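Local coordinates for protein PA-I Galactophilic Lectin (Enterobacter cloacae, PDB 6YGQ) that probably binds galactose-type sugars through a calcium ion, like other PA-IL-type lectins, at residues A[38-52]-A[102-116]. Numbering follows the deposited sequence.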
ATOM      1  N   THR A  38       8.954 -15.550  -2.587  1.00 16.23           N
ATOM      2  CA  THR A  38       8.114 -16.198  -3.583  1.00 15.92           C
ATOM      3  C   THR A  38       8.751 -16.014  -4.954  1.00 15.35           C
ATOM      4  O   THR A  38       9.002 -14.881  -5.378  1.00 14.68           O
ATOM      5  CB  THR A  38       6.701 -15.617  -3.574  1.00 15.42           C
ATOM      6  OG1 THR A  38       6.111 -15.814  -2.284  1.00 15.83           O
ATOM      7  CG2 THR A  38       5.839 -16.285  -4.640  1.00 16.57           C
ATOM      8  N   ASN A  39       9.021 -17.124  -5.634  1.00 14.07           N
ATOM      9  CA  ASN A  39       9.465 -17.084  -7.021  1.00 14.63           C
ATOM     10  C   ASN A  39       8.227 -16.919  -7.895  1.00 14.55           C
ATOM     11  O   ASN A  39       7.447 -17.866  -8.056  1.00 15.01           O
ATOM     12  CB  ASN A  39      10.241 -18.350  -7.376  1.00 16.75           C
ATOM     13  CG  ASN A  39      10.667 -18.390  -8.835  1.00 19.47           C
ATOM     14  OD1 ASN A  39      10.371 -17.479  -9.609  1.00 18.01           O
ATOM     15  ND2 ASN A  39      11.364 -19.453  -9.216  1.00 24.08           N
ATOM     16  N   THR A  40       8.029 -15.714  -8.435  1.00 15.79           N
ATOM     17  CA  THR A  40       6.848 -15.453  -9.248  1.00 16.88           C
ATOM     18  C   THR A  40       6.893 -16.174 -10.589  1.00 18.34           C
ATOM     19  O   THR A  40       5.847 -16.331 -11.227  1.00 18.62           O
ATOM     20  CB  THR A  40       6.683 -13.952  -9.514  1.00 16.78           C
ATOM     21  OG1 THR A  40       7.691 -13.516 -10.440  1.00 17.74           O
ATOM     22  CG2 THR A  40       6.782 -13.146  -8.225  1.00 16.16           C
ATOM     23  N   GLY A  41       8.073 -16.595 -11.038  1.00 15.77           N
ATOM     24  CA  GLY A  41       8.205 -17.188 -12.349  1.00 17.50           C
ATOM     25  C   GLY A  41       8.094 -16.218 -13.500  1.00 17.72           C
ATOM     26  O   GLY A  41       8.140 -16.649 -14.659  1.00 19.34           O
ATOM     27  N   VAL A  42       7.948 -14.926 -13.222  1.00 20.37           N
ATOM     28  CA  VAL A  42       7.866 -13.908 -14.265  1.00 21.56           C
ATOM     29  C   VAL A  42       9.283 -13.637 -14.760  1.00 22.25           C
ATOM     30  O   VAL A  42      10.122 -13.120 -14.019  1.00 20.99           O
ATOM     31  CB  VAL A  42       7.203 -12.627 -13.746  1.00 21.72           C
ATOM     32  CG1 VAL A  42       7.263 -11.524 -14.799  1.00 22.02           C
ATOM     33  CG2 VAL A  42       5.762 -12.909 -13.332  1.00 22.80           C
ATOM     34  N   ALA A  43       9.553 -13.998 -16.011  1.00 27.85           N
ATOM     35  CA  ALA A  43      10.859 -13.783 -16.624  1.00 31.72           C
ATOM     36  C   ALA A  43      10.888 -12.378 -17.213  1.00 31.63           C
ATOM     37  O   ALA A  43      10.208 -12.101 -18.208  1.00 33.44           O
ATOM     38  CB  ALA A  43      11.132 -14.836 -17.694  1.00 36.60           C
ATOM     39  N   LEU A  44      11.668 -11.495 -16.604  1.00 29.38           N
ATOM     40  CA  LEU A  44      11.766 -10.113 -17.041  1.00 27.93           C
ATOM     41  C   LEU A  44      13.020  -9.900 -17.877  1.00 30.30           C
ATOM     42  O   LEU A  44      14.025 -10.597 -17.718  1.00 33.74           O
ATOM     43  CB  LEU A  44      11.792  -9.161 -15.846  1.00 25.75           C
ATOM     44  CG  LEU A  44      10.556  -9.134 -14.950  1.00 25.16           C
ATOM     45  CD1 LEU A  44      10.875  -8.371 -13.672  1.00 23.87           C
ATOM     46  CD2 LEU A  44       9.376  -8.516 -15.676  1.00 26.50           C
ATOM     47  N   LYS A  45      12.951  -8.921 -18.770  1.00 32.49           N
ATOM     48  CA  LYS A  45      14.111  -8.464 -19.518  1.00 36.27           C
ATOM     49  C   LYS A  45      14.323  -6.984 -19.239  1.00 37.28           C
ATOM     50  O   LYS A  45      13.366  -6.230 -19.032  1.00 36.99           O
ATOM     51  CB  LYS A  45      13.942  -8.708 -21.021  1.00 38.22           C
ATOM     52  CG  LYS A  45      14.043 -10.182 -21.411  1.00 40.59           C
ATOM     53  CD  LYS A  45      14.097 -10.413 -22.927  1.00 46.48           C
ATOM     54  CE  LYS A  45      15.052  -9.469 -23.655  1.00 52.22           C
ATOM     55  NZ  LYS A  45      15.003  -9.657 -25.135  1.00 56.74           N
ATOM     56  N   ALA A  46      15.591  -6.582 -19.212  1.00 29.35           N
ATOM     57  CA  ALA A  46      15.932  -5.192 -18.954  1.00 30.28           C
ATOM     58  C   ALA A  46      15.155  -4.277 -19.889  1.00 27.98           C
ATOM     59  O   ALA A  46      15.051  -4.535 -21.091  1.00 29.67           O
ATOM     60  CB  ALA A  46      17.437  -4.982 -19.133  1.00 35.79           C
ATOM     61  N   GLY A  47      14.591  -3.213 -19.326  1.00 31.32           N
ATOM     62  CA  GLY A  47      13.879  -2.219 -20.087  1.00 34.08           C
ATOM     63  C   GLY A  47      12.375  -2.382 -20.092  1.00 33.25           C
ATOM     64  O   GLY A  47      11.664  -1.424 -20.417  1.00 32.52           O
ATOM     65  N   GLU A  48      11.871  -3.568 -19.761  1.00 36.02           N
ATOM     66  CA  GLU A  48      10.436  -3.738 -19.590  1.00 33.85           C
ATOM     67  C   GLU A  48       9.955  -2.883 -18.422  1.00 31.62           C
ATOM     68  O   GLU A  48      10.706  -2.591 -17.488  1.00 31.77           O
ATOM     69  CB  GLU A  48      10.100  -5.213 -19.356  1.00 31.58           C
ATOM     70  CG  GLU A  48      10.398  -6.107 -20.561  1.00 35.22           C
ATOM     71  CD  GLU A  48      10.132  -7.582 -20.301  1.00 37.09           C
ATOM     72  OE1 GLU A  48      10.022  -7.979 -19.122  1.00 36.32           O
ATOM     73  OE2 GLU A  48      10.036  -8.349 -21.282  1.00 39.62           O
ATOM     74  N   ILE A  49       8.695  -2.460 -18.489  1.00 24.94           N
ATOM     75  CA  ILE A  49       8.087  -1.630 -17.454  1.00 22.33           C
ATOM     76  C   ILE A  49       6.999  -2.450 -16.775  1.00 21.56           C
ATOM     77  O   ILE A  49       6.087  -2.957 -17.441  1.00 23.65           O
ATOM     78  CB  ILE A  49       7.513  -0.326 -18.028  1.00 23.66           C
ATOM     79  CG1 ILE A  49       8.595   0.445 -18.785  1.00 25.56           C
ATOM     80  CG2 ILE A  49       6.935   0.533 -16.910  1.00 22.37           C
ATOM     81  CD1 ILE A  49       8.086   1.695 -19.478  1.00 27.86           C
ATOM     82  N   ILE A  50       7.087  -2.574 -15.450  1.00 19.26           N
ATOM     83  CA  ILE A  50       6.113  -3.326 -14.676  1.00 19.74           C
ATOM     84  C   ILE A  50       5.668  -2.496 -13.481  1.00 19.38           C
ATOM     85  O   ILE A  50       6.348  -1.562 -13.050  1.00 19.76           O
ATOM     86  CB  ILE A  50       6.659  -4.693 -14.204  1.00 18.73           C
ATOM     87  CG1 ILE A  50       7.856  -4.521 -13.268  1.00 19.17           C
ATOM     88  CG2 ILE A  50       7.042  -5.552 -15.402  1.00 18.32           C
ATOM     89  CD1 ILE A  50       8.229  -5.791 -12.524  1.00 18.08           C
ATOM     90  N   THR A  51       4.506  -2.858 -12.946  1.00 16.68           N
ATOM     91  CA  THR A  51       3.966  -2.240 -11.744  1.00 16.76           C
ATOM     92  C   THR A  51       3.670  -3.332 -10.730  1.00 15.99           C
ATOM     93  O   THR A  51       3.037  -4.339 -11.063  1.00 17.35           O
ATOM     94  CB  THR A  51       2.703  -1.433 -12.054  1.00 17.53           C
ATOM     95  OG1 THR A  51       3.062  -0.245 -12.774  1.00 17.58           O
ATOM     96  CG2 THR A  51       1.980  -1.058 -10.768  1.00 17.61           C
ATOM     97  N   ILE A  52       4.132  -3.134  -9.499  1.00 15.17           N
ATOM     98  CA  ILE A  52       3.906  -4.071  -8.406  1.00 14.41           C
ATOM     99  C   ILE A  52       3.063  -3.366  -7.351  1.00 15.08           C
ATOM    100  O   ILE A  52       3.357  -2.224  -6.978  1.00 16.03           O
ATOM    101  CB  ILE A  52       5.230  -4.577  -7.805  1.00 14.39           C
ATOM    102  CG1 ILE A  52       6.140  -5.138  -8.901  1.00 13.72           C
ATOM    103  CG2 ILE A  52       4.955  -5.641  -6.750  1.00 14.31           C
ATOM    104  CD1 ILE A  52       7.609  -5.170  -8.519  1.00 12.98           C
ATOM    105  N   HIS A 102       3.783  -0.212  -3.217  1.00 18.39           N
ATOM    106  CA  HIS A 102       3.632  -0.118  -4.659  1.00 19.09           C
ATOM    107  C   HIS A 102       4.929   0.364  -5.283  1.00 17.62           C
ATOM    108  O   HIS A 102       5.612   1.232  -4.734  1.00 15.66           O
ATOM    109  CB  HIS A 102       2.484   0.830  -5.037  1.00 21.01           C
ATOM    110  CG  HIS A 102       2.486   2.124  -4.281  1.00 24.81           C
ATOM    111  ND1 HIS A 102       3.290   3.188  -4.628  1.00 27.34           N
ATOM    112  CD2 HIS A 102       1.771   2.529  -3.205  1.00 26.51           C
ATOM    113  CE1 HIS A 102       3.075   4.191  -3.795  1.00 29.25           C
ATOM    114  NE2 HIS A 102       2.160   3.816  -2.920  1.00 27.55           N
ATOM    115  N   LYS A 103       5.258  -0.219  -6.433  1.00 20.35           N
ATOM    116  CA  LYS A 103       6.333   0.258  -7.295  1.00 21.01           C
ATOM    117  C   LYS A 103       5.727   0.470  -8.675  1.00 21.30           C
ATOM    118  O   LYS A 103       5.454  -0.497  -9.393  1.00 21.68           O
ATOM    119  CB  LYS A 103       7.494  -0.728  -7.343  1.00 21.99           C
ATOM    120  CG  LYS A 103       8.812  -0.065  -7.674  1.00 25.03           C
ATOM    121  CD  LYS A 103       9.945  -1.070  -7.727  1.00 26.63           C
ATOM    122  CE  LYS A 103      11.222  -0.494  -7.127  1.00 29.37           C
ATOM    123  NZ  LYS A 103      11.689   0.747  -7.803  1.00 34.60           N
ATOM    124  N   TYR A 104       5.512   1.727  -9.041  1.00 16.55           N
ATOM    125  CA  TYR A 104       4.703   2.085 -10.198  1.00 18.01           C
ATOM    126  C   TYR A 104       5.587   2.378 -11.400  1.00 19.22           C
ATOM    127  O   TYR A 104       6.514   3.191 -11.316  1.00 20.04           O
ATOM    128  CB  TYR A 104       3.835   3.298  -9.854  1.00 19.34           C
ATOM    129  CG  TYR A 104       2.883   3.745 -10.936  1.00 21.26           C
ATOM    130  CD1 TYR A 104       1.794   2.966 -11.301  1.00 21.54           C
ATOM    131  CD2 TYR A 104       3.062   4.965 -11.574  1.00 23.38           C
ATOM    132  CE1 TYR A 104       0.917   3.384 -12.284  1.00 23.30           C
ATOM    133  CE2 TYR A 104       2.192   5.389 -12.558  1.00 25.44           C
ATOM    134  CZ  TYR A 104       1.122   4.596 -12.908  1.00 25.38           C
ATOM    135  OH  TYR A 104       0.253   5.016 -13.888  1.00 27.69           O
ATOM    136  N   ARG A 105       5.293   1.712 -12.515  1.00 21.76           N
ATOM    137  CA  ARG A 105       6.006   1.908 -13.775  1.00 23.60           C
ATOM    138  C   ARG A 105       7.515   1.803 -13.567  1.00 23.89           C
ATOM    139  O   ARG A 105       8.288   2.713 -13.875  1.00 24.26           O
ATOM    140  CB  ARG A 105       5.625   3.247 -14.408  1.00 24.50           C
ATOM    141  CG  ARG A 105       4.192   3.294 -14.893  1.00 25.44           C
ATOM    142  CD  ARG A 105       3.911   4.537 -15.718  1.00 31.78           C
ATOM    143  NE  ARG A 105       2.545   4.512 -16.233  1.00 39.74           N
ATOM    144  CZ  ARG A 105       2.166   3.841 -17.316  1.00 50.60           C
ATOM    145  NH1 ARG A 105       3.050   3.143 -18.018  1.00 64.18           N
ATOM    146  NH2 ARG A 105       0.897   3.871 -17.700  1.00 47.14           N
ATOM    147  N   TRP A 106       7.920   0.657 -13.031  1.00 23.42           N
ATOM    148  CA  TRP A 106       9.322   0.376 -12.761  1.00 21.60           C
ATOM    149  C   TRP A 106       9.993  -0.107 -14.035  1.00 21.65           C
ATOM    150  O   TRP A 106       9.592  -1.127 -14.607  1.00 21.54           O
ATOM    151  CB  TRP A 106       9.432  -0.679 -11.663  1.00 19.46           C
ATOM    152  CG  TRP A 106      10.831  -1.057 -11.286  1.00 20.32           C
ATOM    153  CD1 TRP A 106      11.939  -0.265 -11.331  1.00 22.09           C
ATOM    154  CD2 TRP A 106      11.267  -2.329 -10.789  1.00 20.77           C
ATOM    155  NE1 TRP A 106      13.040  -0.964 -10.896  1.00 22.68           N
ATOM    156  CE2 TRP A 106      12.653  -2.234 -10.557  1.00 22.13           C
ATOM    157  CE3 TRP A 106      10.620  -3.537 -10.518  1.00 20.58           C
ATOM    158  CZ2 TRP A 106      13.402  -3.302 -10.068  1.00 22.16           C
ATOM    159  CZ3 TRP A 106      11.365  -4.597 -10.033  1.00 20.33           C
ATOM    160  CH2 TRP A 106      12.740  -4.472  -9.811  1.00 21.18           C
ATOM    161  N   SER A 107      11.008   0.605 -14.496  1.00 26.22           N
ATOM    162  CA  SER A 107      11.778   0.136 -15.635  1.00 29.75           C
ATOM    163  C   SER A 107      12.777  -0.892 -15.135  1.00 28.90           C
ATOM    164  O   SER A 107      13.758  -0.549 -14.457  1.00 31.09           O
ATOM    165  CB  SER A 107      12.469   1.275 -16.365  1.00 35.72           C
ATOM    166  OG  SER A 107      13.033   0.817 -17.584  1.00 40.39           O
ATOM    167  N   VAL A 108      12.547  -2.156 -15.475  1.00 23.29           N
ATOM    168  CA  VAL A 108      13.326  -3.271 -14.941  1.00 21.85           C
ATOM    169  C   VAL A 108      14.790  -3.079 -15.310  1.00 21.80           C
ATOM    170  O   VAL A 108      15.111  -2.877 -16.498  1.00 23.77           O
ATOM    171  CB  VAL A 108      12.787  -4.609 -15.482  1.00 23.20           C
ATOM    172  CG1 VAL A 108      13.627  -5.767 -14.960  1.00 24.19           C
ATOM    173  CG2 VAL A 108      11.324  -4.786 -15.097  1.00 20.81           C
ATOM    174  N   PRO A 109      15.716  -3.129 -14.348  1.00 25.38           N
ATOM    175  CA  PRO A 109      17.112  -2.810 -14.667  1.00 29.83           C
ATOM    176  C   PRO A 109      17.934  -3.986 -15.171  1.00 31.53           C
ATOM    177  O   PRO A 109      19.009  -3.776 -15.741  1.00 33.61           O
ATOM    178  CB  PRO A 109      17.659  -2.289 -13.330  1.00 29.87           C
ATOM    179  CG  PRO A 109      16.870  -3.037 -12.299  1.00 26.52           C
ATOM    180  CD  PRO A 109      15.501  -3.295 -12.896  1.00 24.62           C
ATOM    181  N   ALA A 110      17.462  -5.216 -14.983  1.00 33.56           N
ATOM    182  CA  ALA A 110      18.255  -6.370 -15.380  1.00 36.19           C
ATOM    183  C   ALA A 110      17.351  -7.528 -15.769  1.00 36.95           C
ATOM    184  O   ALA A 110      16.185  -7.597 -15.375  1.00 36.68           O
ATOM    185  CB  ALA A 110      19.212  -6.803 -14.258  1.00 35.65           C
ATOM    186  N   GLU A 111      17.917  -8.443 -16.552  1.00 35.96           N
ATOM    187  CA  GLU A 111      17.203  -9.635 -16.988  1.00 36.93           C
ATOM    188  C   GLU A 111      17.247 -10.700 -15.902  1.00 32.60           C
ATOM    189  O   GLU A 111      18.292 -10.948 -15.294  1.00 30.31           O
ATOM    190  CB  GLU A 111      17.819 -10.173 -18.279  1.00 42.30           C
ATOM    191  CG  GLU A 111      17.121 -11.388 -18.863  1.00 44.27           C
ATOM    192  CD  GLU A 111      17.749 -11.837 -20.169  1.00 44.70           C
ATOM    193  OE1 GLU A 111      18.928 -12.246 -20.150  1.00 44.71           O
ATOM    194  OE2 GLU A 111      17.068 -11.780 -21.216  1.00 44.21           O
ATOM    195  N   GLY A 112      16.108 -11.326 -15.659  1.00 27.63           N
ATOM    196  CA  GLY A 112      16.030 -12.369 -14.659  1.00 25.46           C
ATOM    197  C   GLY A 112      14.592 -12.656 -14.291  1.00 23.42           C
ATOM    198  O   GLY A 112      13.656 -12.032 -14.791  1.00 24.01           O
ATOM    199  N   THR A 113      14.439 -13.630 -13.398  1.00 23.47           N
ATOM    200  CA  THR A 113      13.131 -14.009 -12.883  1.00 22.99           C
ATOM    201  C   THR A 113      12.856 -13.249 -11.593  1.00 21.51           C
ATOM    202  O   THR A 113      13.728 -13.157 -10.719  1.00 21.60           O
ATOM    203  CB  THR A 113      13.053 -15.514 -12.641  1.00 25.80           C
ATOM    204  OG1 THR A 113      13.293 -16.204 -13.873  1.00 29.21           O
ATOM    205  CG2 THR A 113      11.679 -15.901 -12.105  1.00 25.40           C
ATOM    206  N   LEU A 114      11.644 -12.718 -11.479  1.00 17.79           N
ATOM    207  CA  LEU A 114      11.276 -11.868 -10.359  1.00 16.99           C
ATOM    208  C   LEU A 114      10.926 -12.701  -9.135  1.00 17.02           C
ATOM    209  O   LEU A 114      10.070 -13.590  -9.196  1.00 16.86           O
ATOM    210  CB  LEU A 114      10.090 -10.982 -10.739  1.00 17.22           C
ATOM    211  CG  LEU A 114       9.466 -10.131  -9.631  1.00 17.83           C
ATOM    212  CD1 LEU A 114      10.468  -9.107  -9.132  1.00 17.92           C
ATOM    213  CD2 LEU A 114       8.194  -9.448 -10.119  1.00 19.21           C
ATOM    214  N   THR A 115      11.585 -12.398  -8.023  1.00 17.58           N
ATOM    215  CA  THR A 115      11.226 -12.915  -6.712  1.00 16.63           C
ATOM    216  C   THR A 115      10.746 -11.760  -5.844  1.00 16.18           C
ATOM    217  O   THR A 115      11.253 -10.638  -5.947  1.00 16.35           O
ATOM    218  CB  THR A 115      12.414 -13.622  -6.058  1.00 17.25           C
ATOM    219  OG1 THR A 115      12.607 -14.891  -6.694  1.00 17.60           O
ATOM    220  CG2 THR A 115      12.178 -13.839  -4.571  1.00 19.14           C
ATOM    221  N   LEU A 116       9.746 -12.032  -5.016  1.00 16.81           N
ATOM    222  CA  LEU A 116       9.229 -11.080  -4.044  1.00 14.66           C
ATOM    223  C   LEU A 116       9.397 -11.700  -2.666  1.00 14.44           C
ATOM    224  O   LEU A 116       9.053 -12.870  -2.466  1.00 15.25           O
ATOM    225  CB  LEU A 116       7.767 -10.744  -4.334  1.00 13.77           C
ATOM    226  CG  LEU A 116       7.533 -10.102  -5.705  1.00 16.27           C
ATOM    227  CD1 LEU A 116       6.070 -10.188  -6.119  1.00 18.24           C
ATOM    228  CD2 LEU A 116       8.006  -8.655  -5.699  1.00 17.32           C
TER
HETATM  229  O   HOH W   1      12.258   1.237 -19.927  1.00 43.06           O
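Backbone pairing between Thr38 and Leu116 opens a run of antiparallel hydrogen bonds: Thr38 N reaches Leu116 O at 2.7 Å, and Leu116 N returns the bond to Thr38 O. Further on, the register slips by two residues between Asn39 and Ala43, a beta bulge. A second bulge is a one-residue slip between Ile50 and Ile52.

Each segment crosses from one sheet to the other of a beta-sandwich: strand 38-44 pairs with 112-116, and strand 49-52 with 102-107. Between them a type II turn, Lys45 to Glu48, meets the 108-111 loop, where Gly47 N bonds to Val108 O.

Among side-chain bonds, Leu114 O takes two donors from one residue, Thr40 N at 3.0 Å and Thr40 OG1 at 2.7 Å. The hydroxyl gets there because OG1 sits between backbone N and carbonyl carbon (chi1 72°); Thr40 OG1 itself accepts from Val42 N, an ST turn. Asn39 OD1 accepts from Gly41 N, an Asx turn, while meeting Thr113 CG2 at 3.2 Å. Glu48 OE1 receives Lys45 N from above the carboxylate plane and also forms a salt bridge with Arg138. At the second bulge Arg105 N donates to Thr51 OG1 at 3.0 Å, with an N-H...O angle of 170°; that hydroxyl also bonds Glu139 of the same chain. Across the dimer interface, Arg105 NH2 forms a salt bridge and Tyr104 OH a hydrogen bond with Glu139 of the second subunit.

Apolar side chains on the Leu44, Ile50 and Ile52 face meet across the contact. The Leu44 and Val108 side chains cross at about a right angle, Leu44 CD1 lying 3.9 Å from Val108 CG2. Ile50 lies alongside Trp106, its CD1 3.8 Å from Trp106 CE3, and Ile52 CD1 approaches the same ring atom, while Lys103, of the same segment as Trp106, lays its CD over one indole face, offset toward the rim.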